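Local coordinates for protein anaerobically-induced outer membrane porin OprE (Pseudomonas aeruginosa, PDB 4FRX) that probably acts as a porin, a beta-barrel channel that lets small solutes cross the outer membrane, at residues H101-L106 / N170-R175; T89-E94 / G136-V141; G107-A112 / Y121-P126; T132-R137 / G320-L325; N183-S188 / R315-G320. One frame throughout, in Å; residues are numbered along the deposited sequence.

Interaction 1 of 5, residues H101-L106 / N170-R175. With C8E ((hydroxyethyloxy)tri(ethyloxy)octane), chain D.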
# COMPACT_ATOMS: atom_id res chain seq x y z
N HIS A 101 -15.74 8.70 19.09
CA HIS A 101 -15.33 10.09 19.17
C HIS A 101 -13.86 10.23 18.88
O HIS A 101 -13.41 11.23 18.29
CB HIS A 101 -15.66 10.65 20.56
CG HIS A 101 -14.96 11.95 20.87
ND1 HIS A 101 -13.82 12.01 21.58
CD2 HIS A 101 -15.29 13.27 20.56
CE1 HIS A 101 -13.43 13.29 21.71
NE2 HIS A 101 -14.34 14.06 21.08
N ASP A 102 -13.10 9.22 19.27
CA ASP A 102 -11.66 9.21 19.08
C ASP A 102 -11.16 7.79 19.17
O ASP A 102 -11.82 6.92 19.75
CB ASP A 102 -10.97 10.05 20.15
CG ASP A 102 -11.33 9.60 21.56
OD1 ASP A 102 -12.36 10.06 22.09
OD2 ASP A 102 -10.57 8.78 22.12
N PHE A 103 -9.99 7.55 18.58
CA PHE A 103 -9.32 6.27 18.71
C PHE A 103 -7.81 6.44 18.67
O PHE A 103 -7.29 7.37 18.05
CB PHE A 103 -9.85 5.21 17.71
CG PHE A 103 -9.47 5.44 16.27
CD1 PHE A 103 -9.87 6.58 15.59
CD2 PHE A 103 -8.78 4.45 15.57
CE1 PHE A 103 -9.53 6.76 14.24
CE2 PHE A 103 -8.44 4.63 14.23
CZ PHE A 103 -8.83 5.79 13.56
N ALA A 104 -7.10 5.56 19.38
CA ALA A 104 -5.66 5.69 19.51
C ALA A 104 -4.98 4.35 19.66
O ALA A 104 -5.57 3.38 20.15
CB ALA A 104 -5.30 6.58 20.70
N SER A 105 -3.72 4.29 19.27
CA SER A 105 -2.94 3.08 19.47
C SER A 105 -1.49 3.46 19.66
O SER A 105 -1.06 4.56 19.30
CB SER A 105 -3.12 2.11 18.30
OG SER A 105 -2.82 2.73 17.06
N LEU A 106 -0.75 2.55 20.27
CA LEU A 106 0.68 2.71 20.47
C LEU A 106 1.37 1.46 19.96
O LEU A 106 1.05 0.36 20.40
CB LEU A 106 0.98 2.88 21.95
CG LEU A 106 2.47 3.01 22.29
CD1 LEU A 106 3.05 4.24 21.60
CD2 LEU A 106 2.67 3.07 23.79
N ASN A 170 -8.68 2.01 10.32
CA ASN A 170 -9.87 2.42 11.06
C ASN A 170 -10.08 1.59 12.32
O ASN A 170 -11.22 1.40 12.76
CB ASN A 170 -11.10 2.27 10.17
CG ASN A 170 -11.31 0.82 9.74
OD1 ASN A 170 -10.38 0.01 9.79
ND2 ASN A 170 -12.52 0.50 9.29
N SER A 171 -8.99 1.11 12.91
CA SER A 171 -9.07 0.20 14.05
C SER A 171 -7.96 0.46 15.07
O SER A 171 -6.95 1.10 14.76
CB SER A 171 -8.99 -1.25 13.57
OG SER A 171 -8.97 -2.15 14.66
N THR A 172 -8.14 -0.05 16.29
CA THR A 172 -7.07 -0.04 17.28
C THR A 172 -6.55 -1.45 17.55
O THR A 172 -5.61 -1.63 18.33
CB THR A 172 -7.55 0.51 18.64
OG1 THR A 172 -8.58 -0.35 19.15
CG2 THR A 172 -8.11 1.93 18.49
N ASP A 173 -7.17 -2.45 16.93
CA ASP A 173 -6.89 -3.85 17.24
C ASP A 173 -6.05 -4.55 16.18
O ASP A 173 -6.25 -4.36 14.97
CB ASP A 173 -8.19 -4.64 17.43
CG ASP A 173 -9.08 -4.04 18.51
OD1 ASP A 173 -8.63 -3.98 19.68
OD2 ASP A 173 -10.22 -3.65 18.20
N ASN A 174 -5.14 -5.39 16.64
CA ASN A 174 -4.42 -6.29 15.75
C ASN A 174 -5.26 -7.54 15.49
O ASN A 174 -5.85 -8.10 16.41
CB ASN A 174 -3.07 -6.67 16.35
CG ASN A 174 -2.06 -5.55 16.23
OD1 ASN A 174 -1.60 -4.99 17.22
ND2 ASN A 174 -1.70 -5.22 14.99
N ARG A 175 -5.32 -7.94 14.23
CA ARG A 175 -6.08 -9.12 13.82
C ARG A 175 -5.22 -9.96 12.89
O ARG A 175 -4.24 -9.47 12.34
CB ARG A 175 -7.35 -8.68 13.09
CG ARG A 175 -8.26 -7.77 13.90
CD ARG A 175 -9.39 -7.23 13.04
NE ARG A 175 -10.21 -8.31 12.50
CZ ARG A 175 -11.17 -8.13 11.59
NH1 ARG A 175 -11.41 -6.92 11.12
NH2 ARG A 175 -11.87 -9.17 11.14
C1 C8E D . -0.12 12.19 19.64
C2 C8E D . -0.15 10.67 19.59
C3 C8E D . -0.99 10.12 20.73
C4 C8E D . -1.12 8.60 20.67
C5 C8E D . -1.97 8.10 21.83
C6 C8E D . -1.66 6.67 22.25
C7 C8E D . -2.53 6.30 23.44
C8 C8E D . -2.16 4.93 24.01
O9 C8E D . -3.20 4.01 23.76
O HOH W 1 -4.80 3.47 15.39
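T172 reaches the barrel strand through its methyl group: CG2 sits 3.4 Å from A104 O and 3.8 Å from F103 CB, near the plane of the F103 ring at its edge. OG1 of T172 lies between the backbone N and carbonyl carbon (chi1 62°), while CG2 stands beside the backbone N. S171 O also lies at the edge of that ring, in its plane, whereas S171 N approaches obliquely, 3.8 Å from F103 CE2. Further along, a water joins the two segments, lying 2.7 Å from S105 OG and donating a longer bond of 3.3 Å to S171 O. An ST turn shapes the loop behind this contact, D173 N donating to S171 OG at 2.9 Å, and N170 is anchored beyond it through ND2 to D317 O. The F103 ring also meets that of F91. A104 points away from the loop, its CB 3.8 Å from C5 of a bound C8E detergent, as befits a small apolar residue on the lipid side of a beta-barrel wall. No direct hydrogen bond spans the contact; methyl and ring packing plus one bridging water hold the loop against the inner wall, which implies a join resting mainly on fit.

Interaction 2 of 5, residues T89-E94 / G136-V141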
# COMPACT_ATOMS: atom_id res chain seq x y z
N THR A 89 -14.83 4.14 6.85
CA THR A 89 -13.47 3.70 6.54
C THR A 89 -12.43 4.52 7.30
O THR A 89 -11.25 4.21 7.27
CB THR A 89 -13.16 3.74 5.01
OG1 THR A 89 -13.41 5.05 4.49
CG2 THR A 89 -14.00 2.72 4.24
N VAL A 90 -12.88 5.58 7.97
CA VAL A 90 -11.96 6.42 8.72
C VAL A 90 -11.92 6.06 10.22
O VAL A 90 -10.84 5.91 10.77
CB VAL A 90 -12.29 7.91 8.56
CG1 VAL A 90 -11.24 8.75 9.25
CG2 VAL A 90 -12.37 8.28 7.08
N PHE A 91 -13.09 5.93 10.84
CA PHE A 91 -13.22 5.69 12.29
C PHE A 91 -13.85 4.34 12.63
O PHE A 91 -14.77 3.89 11.95
CB PHE A 91 -14.09 6.79 12.93
CG PHE A 91 -13.41 8.13 12.96
CD1 PHE A 91 -12.53 8.43 13.98
CD2 PHE A 91 -13.62 9.06 11.96
CE1 PHE A 91 -11.86 9.63 14.01
CE2 PHE A 91 -12.97 10.28 11.99
CZ PHE A 91 -12.09 10.56 13.00
N PRO A 92 -13.38 3.69 13.71
CA PRO A 92 -14.07 2.49 14.20
C PRO A 92 -15.45 2.84 14.77
O PRO A 92 -15.72 4.02 15.00
CB PRO A 92 -13.15 1.98 15.31
CG PRO A 92 -12.38 3.18 15.75
CD PRO A 92 -12.22 4.07 14.54
N LEU A 93 -16.29 1.83 14.97
CA LEU A 93 -17.65 2.03 15.46
C LEU A 93 -17.80 1.67 16.93
O LEU A 93 -17.06 0.82 17.45
CB LEU A 93 -18.65 1.18 14.66
CG LEU A 93 -19.13 1.60 13.27
CD1 LEU A 93 -18.01 1.63 12.25
CD2 LEU A 93 -20.23 0.65 12.79
N GLU A 94 -18.75 2.32 17.61
CA GLU A 94 -19.10 1.93 18.97
C GLU A 94 -19.95 0.66 18.89
O GLU A 94 -20.41 0.29 17.81
CB GLU A 94 -19.92 3.03 19.64
CG GLU A 94 -19.33 4.43 19.54
CD GLU A 94 -18.60 4.85 20.80
OE1 GLU A 94 -17.98 3.98 21.45
OE2 GLU A 94 -18.65 6.05 21.14
N GLY A 136 -4.41 5.32 3.29
CA GLY A 136 -5.35 6.07 2.48
C GLY A 136 -6.41 6.84 3.25
O GLY A 136 -7.29 7.45 2.64
N ARG A 137 -6.35 6.80 4.58
CA ARG A 137 -7.36 7.51 5.38
C ARG A 137 -6.69 8.39 6.42
O ARG A 137 -5.80 9.16 6.08
CB ARG A 137 -8.37 6.54 6.00
CG ARG A 137 -9.22 5.74 4.96
CD ARG A 137 -10.11 6.65 4.11
NE ARG A 137 -10.96 5.88 3.18
CZ ARG A 137 -10.62 5.54 1.94
NH1 ARG A 137 -9.44 5.89 1.45
NH2 ARG A 137 -11.46 4.84 1.19
N LEU A 138 -7.11 8.27 7.67
CA LEU A 138 -6.61 9.19 8.72
C LEU A 138 -5.34 8.72 9.39
O LEU A 138 -4.39 9.49 9.59
CB LEU A 138 -7.70 9.43 9.78
CG LEU A 138 -7.43 10.48 10.86
CD1 LEU A 138 -7.20 11.85 10.22
CD2 LEU A 138 -8.58 10.55 11.87
N LEU A 139 -5.33 7.44 9.77
CA LEU A 139 -4.19 6.84 10.45
C LEU A 139 -3.75 5.62 9.65
O LEU A 139 -4.58 4.95 9.05
CB LEU A 139 -4.56 6.45 11.89
CG LEU A 139 -5.07 7.58 12.82
CD1 LEU A 139 -5.50 7.04 14.17
CD2 LEU A 139 -3.99 8.64 13.00
N PRO A 140 -2.45 5.35 9.61
CA PRO A 140 -1.92 4.26 8.78
C PRO A 140 -2.14 2.86 9.34
O PRO A 140 -2.32 2.65 10.55
CB PRO A 140 -0.42 4.56 8.74
CG PRO A 140 -0.17 5.31 10.03
CD PRO A 140 -1.38 6.16 10.22
N VAL A 141 -2.14 1.89 8.42
CA VAL A 141 -2.07 0.49 8.78
C VAL A 141 -0.71 0.21 9.40
O VAL A 141 0.29 0.78 8.98
CB VAL A 141 -2.25 -0.42 7.53
CG1 VAL A 141 -1.91 -1.89 7.84
CG2 VAL A 141 -3.67 -0.30 6.97
O HOH W 2 -8.42 6.02 9.48
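CG of R137 stands beside its own backbone N and the chain bends at chi2 (-64°), which turns CD toward T89; from there NE reaches the T89 hydroxyl, which stands between the backbone N and carbonyl carbon (chi1 55°). Both belong to loops of the OprD-family beta-barrel, one joining strands 59-71 and 102-114, the other preceding strand 142-150, and they meet against strand 17-28, where R137 touches F22 and I24. R137 NE donates to T89 OG1 at 2.9 Å in a nearly straight bond (169°), with the oxygen at the edge of the guanidinium and close to its plane. The planar group is held a second time from its own segment, NH1 donating to G136 O at 2.9 Å. Arginine suits the place because it carries several N-H donors in one plane, and threonine because a compact hydroxyl can accept one of them. NH2 forms a long and weak ion pair with E425, and NH1 lies close to the like charge of R427. The aliphatic part of R137 covers the T89 carbonyl, CG 3.4 Å from T89 O, a buried oxygen with no polar partner in the model. Beyond the polar pair the contact turns apolar. V90 crosses L138 at about a right angle, CG1 lying 3.6 Å from L138 CB, and the F91 ring reaches L138 CD2 with its CZ at 3.7 Å. A water also links the two backbones, donating to V90 O at 2.7 Å and accepting from L138 N at 3.2 Å.

Interaction 3 of 5, residues G107-A112 / Y121-P126. With C8E ((hydroxyethyloxy)tri(ethyloxy)octane), chain G.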
# COMPACT_ATOMS: atom_id res chain seq x y z
N GLY A 107 2.31 1.62 19.04
CA GLY A 107 3.01 0.49 18.47
C GLY A 107 4.49 0.58 18.76
O GLY A 107 5.16 1.48 18.27
N LEU A 108 5.00 -0.36 19.55
CA LEU A 108 6.41 -0.36 19.95
C LEU A 108 7.20 -1.34 19.10
O LEU A 108 6.70 -2.41 18.75
CB LEU A 108 6.55 -0.77 21.41
CG LEU A 108 5.92 0.15 22.45
CD1 LEU A 108 6.36 -0.28 23.84
CD2 LEU A 108 6.33 1.58 22.19
N THR A 109 8.44 -0.98 18.79
CA THR A 109 9.31 -1.86 18.03
C THR A 109 10.68 -1.94 18.72
O THR A 109 11.38 -0.93 18.85
CB THR A 109 9.52 -1.31 16.61
OG1 THR A 109 8.24 -1.03 16.04
CG2 THR A 109 10.25 -2.33 15.73
N ALA A 110 11.05 -3.14 19.16
CA ALA A 110 12.41 -3.36 19.66
C ALA A 110 13.33 -3.52 18.45
O ALA A 110 12.93 -4.08 17.43
CB ALA A 110 12.46 -4.61 20.52
N LYS A 111 14.56 -3.03 18.55
CA LYS A 111 15.50 -3.16 17.43
C LYS A 111 16.93 -3.46 17.86
O LYS A 111 17.38 -3.07 18.93
CB LYS A 111 15.45 -1.92 16.54
CG LYS A 111 16.05 -0.68 17.16
CD LYS A 111 15.63 0.57 16.41
CE LYS A 111 16.13 1.83 17.10
NZ LYS A 111 15.92 3.06 16.27
N ALA A 112 17.63 -4.18 17.00
CA ALA A 112 19.04 -4.44 17.21
C ALA A 112 19.75 -4.20 15.90
O ALA A 112 19.16 -4.38 14.83
CB ALA A 112 19.25 -5.87 17.67
N TYR A 121 11.56 -5.91 15.83
CA TYR A 121 10.62 -6.85 16.43
C TYR A 121 9.47 -6.11 17.11
O TYR A 121 9.68 -5.40 18.08
CB TYR A 121 11.39 -7.70 17.44
CG TYR A 121 10.65 -8.89 17.99
CD1 TYR A 121 10.50 -10.04 17.23
CD2 TYR A 121 10.12 -8.87 19.27
CE1 TYR A 121 9.84 -11.14 17.74
CE2 TYR A 121 9.45 -9.96 19.78
CZ TYR A 121 9.31 -11.10 19.01
OH TYR A 121 8.64 -12.19 19.52
N GLY A 122 8.25 -6.28 16.60
CA GLY A 122 7.12 -5.50 17.05
C GLY A 122 6.40 -4.85 15.88
O GLY A 122 6.08 -5.51 14.89
N THR A 123 6.15 -3.56 15.99
CA THR A 123 5.40 -2.86 14.96
C THR A 123 6.25 -2.60 13.71
O THR A 123 7.37 -2.10 13.80
CB THR A 123 4.82 -1.55 15.52
OG1 THR A 123 4.08 -1.85 16.71
CG2 THR A 123 3.90 -0.89 14.49
N LEU A 124 5.69 -2.96 12.55
CA LEU A 124 6.39 -2.84 11.27
C LEU A 124 5.46 -2.16 10.27
O LEU A 124 4.24 -2.32 10.33
CB LEU A 124 6.77 -4.23 10.75
CG LEU A 124 7.70 -5.08 11.62
CD1 LEU A 124 7.78 -6.53 11.15
CD2 LEU A 124 9.10 -4.44 11.67
N GLN A 125 6.04 -1.42 9.33
CA GLN A 125 5.28 -0.79 8.24
C GLN A 125 6.04 -0.95 6.94
O GLN A 125 6.62 0.00 6.45
CB GLN A 125 5.07 0.70 8.53
CG GLN A 125 4.07 0.96 9.66
CD GLN A 125 3.84 2.44 9.90
OE1 GLN A 125 4.75 3.15 10.30
NE2 GLN A 125 2.62 2.91 9.65
N PRO A 126 6.03 -2.17 6.37
CA PRO A 126 6.83 -2.41 5.16
C PRO A 126 6.26 -1.69 3.93
O PRO A 126 5.07 -1.45 3.86
CB PRO A 126 6.74 -3.93 4.97
CG PRO A 126 6.25 -4.47 6.31
CD PRO A 126 5.39 -3.39 6.88
C1 C8E G . 21.51 3.73 27.06
C2 C8E G . 20.55 2.97 27.97
C3 C8E G . 19.23 2.68 27.27
C4 C8E G . 18.62 1.38 27.78
C6 C8E G . 16.85 -0.31 25.24
C7 C8E G . 17.10 -1.56 24.41
C8 C8E G . 15.85 -2.00 23.64
O9 C8E G . 15.37 -3.22 24.17
C10 C8E G . 14.22 -3.66 23.48
C11 C8E G . 13.23 -4.28 24.44
O12 C8E G . 12.59 -3.23 25.15
C13 C8E G . 11.51 -2.66 24.44
C14 C8E G . 10.50 -3.72 24.02
O15 C8E G . 9.70 -3.20 22.98
C16 C8E G . 8.55 -3.97 22.74
C17 C8E G . 8.82 -4.91 21.58
O18 C8E G . 7.71 -5.75 21.38
C19 C8E G . 8.03 -7.10 21.57
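T109 OG1 donates a short bond of 2.6 Å to T123 O, arriving in the carbonyl plane on a lone pair. Backbone bonds flank it: A110 and Y121 exchange two, A110 N to Y121 O at 2.9 Å and Y121 N to A110 O at 2.8 Å, and T123 N donates to L108 O at 3.0 Å. The first two make A110 and Y121 an antiparallel hydrogen-bonded pair, with T109 and G122 the adjacent non-hydrogen-bonded one. This is a hairpin of the barrel wall that comes apart: strand 117-121 pairs with 102-114, the chain turns a corner at G122, and strand 123-128, also lying against 142-150, no longer continues that regular pairing. T109 OG1 and L108 O together grip T123 past the corner, one taking its C=O and the other its N-H. Glycine fits the corner because a CB on G122 would lie 2.3 Å from L108 O. A CB on G107 would likewise point toward the other strand and clash with T123 OG1, a hydroxyl hydrogen-bonded to E144. A110 and Y121 share one face of the sheet, and there a C8E detergent covers both: its C10 lies 3.6 Å from A110 CB and its C19 3.6 Å from Y121 CD2, oblique to the ring, as expected of the lipid-facing surface.

Interaction 4 of 5, residues T132-R137 / G320-L325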
# COMPACT_ATOMS: atom_id res chain seq x y z
N THR A 132 2.83 -3.90 1.38
CA THR A 132 3.00 -2.50 1.77
C THR A 132 1.77 -2.03 2.52
O THR A 132 0.65 -2.42 2.20
CB THR A 132 3.33 -1.50 0.62
OG1 THR A 132 2.27 -0.55 0.47
CG2 THR A 132 3.54 -2.20 -0.65
N TYR A 133 2.00 -1.23 3.54
CA TYR A 133 0.91 -0.79 4.38
C TYR A 133 0.07 0.29 3.70
O TYR A 133 0.60 1.12 2.96
CB TYR A 133 1.43 -0.31 5.73
CG TYR A 133 2.15 1.03 5.72
CD1 TYR A 133 3.47 1.13 5.31
CD2 TYR A 133 1.50 2.19 6.15
CE1 TYR A 133 4.13 2.35 5.31
CE2 TYR A 133 2.15 3.41 6.16
CZ TYR A 133 3.46 3.48 5.74
OH TYR A 133 4.11 4.69 5.76
N ASN A 134 -1.22 0.26 3.96
CA ASN A 134 -2.12 1.27 3.44
C ASN A 134 -2.13 2.50 4.35
O ASN A 134 -2.05 2.38 5.57
CB ASN A 134 -3.53 0.71 3.30
CG ASN A 134 -4.49 1.72 2.71
OD1 ASN A 134 -5.16 2.46 3.43
ND2 ASN A 134 -4.54 1.77 1.38
N ASP A 135 -2.22 3.68 3.74
CA ASP A 135 -2.35 4.91 4.50
C ASP A 135 -3.28 5.86 3.75
O ASP A 135 -2.98 7.04 3.57
CB ASP A 135 -0.98 5.54 4.69
CG ASP A 135 -0.97 6.63 5.75
OD1 ASP A 135 -1.95 6.73 6.53
OD2 ASP A 135 0.01 7.39 5.79
N GLY A 136 -4.41 5.32 3.29
CA GLY A 136 -5.35 6.07 2.48
C GLY A 136 -6.41 6.84 3.25
O GLY A 136 -7.29 7.45 2.64
N ARG A 137 -6.35 6.80 4.58
CA ARG A 137 -7.36 7.51 5.38
C ARG A 137 -6.69 8.39 6.42
O ARG A 137 -5.80 9.16 6.08
CB ARG A 137 -8.37 6.54 6.00
CG ARG A 137 -9.22 5.74 4.96
CD ARG A 137 -10.11 6.65 4.11
NE ARG A 137 -10.96 5.88 3.18
CZ ARG A 137 -10.62 5.54 1.94
NH1 ARG A 137 -9.44 5.89 1.45
NH2 ARG A 137 -11.46 4.84 1.19
N GLY A 320 -8.29 -1.09 4.85
CA GLY A 320 -7.30 -0.61 3.90
C GLY A 320 -6.35 -1.69 3.43
O GLY A 320 -5.94 -2.55 4.21
N SER A 321 -6.00 -1.67 2.16
CA SER A 321 -5.05 -2.63 1.62
C SER A 321 -4.39 -1.99 0.42
O SER A 321 -4.99 -1.15 -0.25
CB SER A 321 -5.77 -3.90 1.17
OG SER A 321 -6.67 -3.62 0.10
N THR A 322 -3.16 -2.40 0.13
CA THR A 322 -2.44 -1.89 -1.03
C THR A 322 -1.84 -3.04 -1.83
O THR A 322 -1.14 -3.88 -1.27
CB THR A 322 -1.32 -0.93 -0.60
OG1 THR A 322 -1.91 0.25 -0.04
CG2 THR A 322 -0.46 -0.53 -1.81
N ALA A 323 -2.15 -3.10 -3.12
CA ALA A 323 -1.49 -4.06 -4.02
C ALA A 323 -0.37 -3.32 -4.75
O ALA A 323 -0.54 -2.15 -5.14
CB ALA A 323 -2.49 -4.65 -5.01
N TYR A 324 0.76 -3.98 -4.94
CA TYR A 324 1.87 -3.34 -5.66
C TYR A 324 1.68 -3.48 -7.18
O TYR A 324 2.52 -4.05 -7.89
CB TYR A 324 3.24 -3.85 -5.20
CG TYR A 324 4.38 -3.02 -5.74
CD1 TYR A 324 4.48 -1.66 -5.43
CD2 TYR A 324 5.33 -3.57 -6.60
CE1 TYR A 324 5.51 -0.88 -5.93
CE2 TYR A 324 6.38 -2.79 -7.11
CZ TYR A 324 6.46 -1.45 -6.77
OH TYR A 324 7.48 -0.67 -7.27
N LEU A 325 0.56 -2.96 -7.66
CA LEU A 325 0.21 -2.97 -9.07
C LEU A 325 0.18 -1.53 -9.57
O LEU A 325 -0.22 -0.61 -8.82
CB LEU A 325 -1.19 -3.60 -9.26
CG LEU A 325 -1.40 -5.06 -8.83
CD1 LEU A 325 -2.87 -5.50 -8.97
CD2 LEU A 325 -0.48 -6.02 -9.61
O HOH W 3 0.36 -5.52 0.56
O HOH W 4 -0.48 2.41 0.27
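N134 and T322 meet where two loops folded into the lumen of the barrel come together, near the centre of the chain, a position consistent with the pore constriction that inward-folded loops form in the OprD family. CG of N134 is anti to the backbone N (chi1 -177°), which sets it over the 320-321 backbone; CB packs 3.7 Å from G320 C. Its carbonyl end turns back in an Asx turn, G136 N donating to N134 OD1 at 3.0 Å from above the carbonyl plane, and R169 NH1 gives the same oxygen a second bond. Glycine suits position 320, since a CB there would clash with N134 OD1. Two waters bridge the loops. One accepts from T132 N and donates to T322 O at 2.9 Å; the other lies 2.6 Å from T322 OG1 and donates to Y133 O at 3.2 Å. T322 uses its hydroxyl for the water and its methyl for packing, CG2 lying 3.6 Å from T132 OG1. Surrounding strands anchor each loop separately. Y133 rests on Q125 and K127 of strand 123-128, and D135 forms a salt bridge with R20 of strand 17-28. The other loop is tied to the wall at strand 237-250, where Y324 makes a cation-pi contact with R244 and L325 lies on F246.

Interaction 5 of 5, residues N183-S188 / R315-G320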
# COMPACT_ATOMS: atom_id res chain seq x y z
N ASN A 183 -11.96 -12.77 3.58
CA ASN A 183 -11.74 -11.76 4.61
C ASN A 183 -13.03 -11.18 5.18
O ASN A 183 -14.10 -11.77 5.02
CB ASN A 183 -10.80 -10.65 4.09
CG ASN A 183 -11.40 -9.86 2.95
OD1 ASN A 183 -12.53 -10.11 2.52
ND2 ASN A 183 -10.64 -8.88 2.45
N GLY A 184 -12.94 -10.04 5.86
CA GLY A 184 -14.10 -9.48 6.53
C GLY A 184 -14.26 -10.10 7.91
O GLY A 184 -13.29 -10.61 8.47
N SER A 185 -15.48 -10.06 8.46
CA SER A 185 -15.68 -10.55 9.83
C SER A 185 -16.81 -11.56 9.98
O SER A 185 -17.20 -11.87 11.11
CB SER A 185 -15.92 -9.37 10.78
OG SER A 185 -14.76 -8.58 10.89
N SER A 186 -17.32 -12.07 8.87
CA SER A 186 -18.39 -13.07 8.93
C SER A 186 -17.87 -14.36 9.56
O SER A 186 -16.67 -14.52 9.76
CB SER A 186 -18.96 -13.35 7.53
OG SER A 186 -18.08 -14.12 6.73
N ALA A 187 -18.78 -15.27 9.89
CA ALA A 187 -18.40 -16.54 10.49
C ALA A 187 -17.63 -17.40 9.48
O ALA A 187 -16.82 -18.24 9.86
CB ALA A 187 -19.64 -17.29 10.99
N SER A 188 -17.90 -17.18 8.20
CA SER A 188 -17.29 -17.97 7.14
C SER A 188 -15.85 -17.53 6.84
O SER A 188 -15.10 -18.24 6.16
CB SER A 188 -18.13 -17.89 5.86
OG SER A 188 -18.21 -16.55 5.38
N ARG A 315 -7.48 -7.29 5.06
CA ARG A 315 -8.38 -7.75 6.13
C ARG A 315 -9.84 -7.51 5.77
O ARG A 315 -10.74 -8.25 6.20
CB ARG A 315 -7.99 -7.07 7.47
CG ARG A 315 -8.94 -7.28 8.69
CD ARG A 315 -9.63 -8.65 8.74
NE ARG A 315 -8.84 -9.72 9.32
CZ ARG A 315 -9.21 -10.99 9.35
NH1 ARG A 315 -10.36 -11.40 8.81
NH2 ARG A 315 -8.41 -11.88 9.92
N GLY A 316 -10.10 -6.51 4.94
CA GLY A 316 -11.47 -6.10 4.68
C GLY A 316 -11.99 -5.25 5.83
O GLY A 316 -11.21 -4.71 6.61
N ASP A 317 -13.32 -5.14 5.95
CA ASP A 317 -13.95 -4.30 6.97
C ASP A 317 -13.47 -2.86 6.92
O ASP A 317 -13.40 -2.18 7.95
CB ASP A 317 -13.72 -4.87 8.39
CG ASP A 317 -14.41 -6.20 8.61
OD1 ASP A 317 -15.61 -6.32 8.31
OD2 ASP A 317 -13.73 -7.14 9.09
N GLY A 318 -13.12 -2.39 5.72
CA GLY A 318 -12.67 -1.02 5.52
C GLY A 318 -11.29 -0.69 6.05
O GLY A 318 -10.93 0.49 6.17
N GLU A 319 -10.49 -1.72 6.35
CA GLU A 319 -9.22 -1.51 7.05
C GLU A 319 -8.08 -1.01 6.16
O GLU A 319 -7.05 -0.56 6.65
CB GLU A 319 -8.81 -2.79 7.78
CG GLU A 319 -9.67 -3.09 9.00
CD GLU A 319 -9.03 -4.09 9.93
OE1 GLU A 319 -7.81 -4.35 9.77
OE2 GLU A 319 -9.74 -4.61 10.81
N GLY A 320 -8.29 -1.09 4.85
CA GLY A 320 -7.30 -0.61 3.90
C GLY A 320 -6.35 -1.69 3.43
O GLY A 320 -5.94 -2.55 4.21
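G184 and R315 form the close part of this contact, with G184 N donating to R315 O at 2.9 Å in a well-aligned bond (163°). Beside it N183 CB presses to 3.2 Å from the same R315 O, and the amide of N183 is secured outside the pair by ND2 bonding to N314 O. G316 lets the backbones come this near, since a CB on it would crowd G184 N and N183 ND2; G184 is glycine for another reason, its backbone angles being such that a CB would jam against the carbonyl O of N183. R315 starts away from the loop, but the chain bends at chi2 and chi3 and its end comes back, where NH1 gives G184 O a weak bond of 3.1 Å; its stronger partner is D191, in a salt bridge through NH2. The solvent side has few contacts, with one very short hydrogen bond at its edge. There S185 OG donates to D317 OD2 at 2.5 Å, meeting it from above the carboxylate plane, and S186 to S188 run on exposed, without touching the other loop. D317 and G318 are the central residues of a type I' turn from G316 to E319, both with positive phi, which glycine adopts easily. D317 OD2 also forms a salt bridge with R175, as E319 does. A short bond to a carboxylate already paired with arginine implies a polar clasp whose strength probably depends on the aspartate being charged.

All five contacts lie in one OprD-family barrel, and they run from wall to lumen. Interactions 1 and 3 use successive parts of strand 102-114, their centres about 17 Å apart, with interaction 3 wholly within the sequence span of interaction 1. Interaction 2 touches interaction 1, about 8 Å away between centres, where F91 packs on F103, and shares G136 and R137 with interaction 4. Interactions 4 and 5 share G320, so one loop after strand 295-305 meets two earlier ones. R175, at the end of interaction 1, forms salt bridges with D317 and E319 of interaction 5. Loops distant in sequence are thus joined inside the barrel, probably shaping the channel.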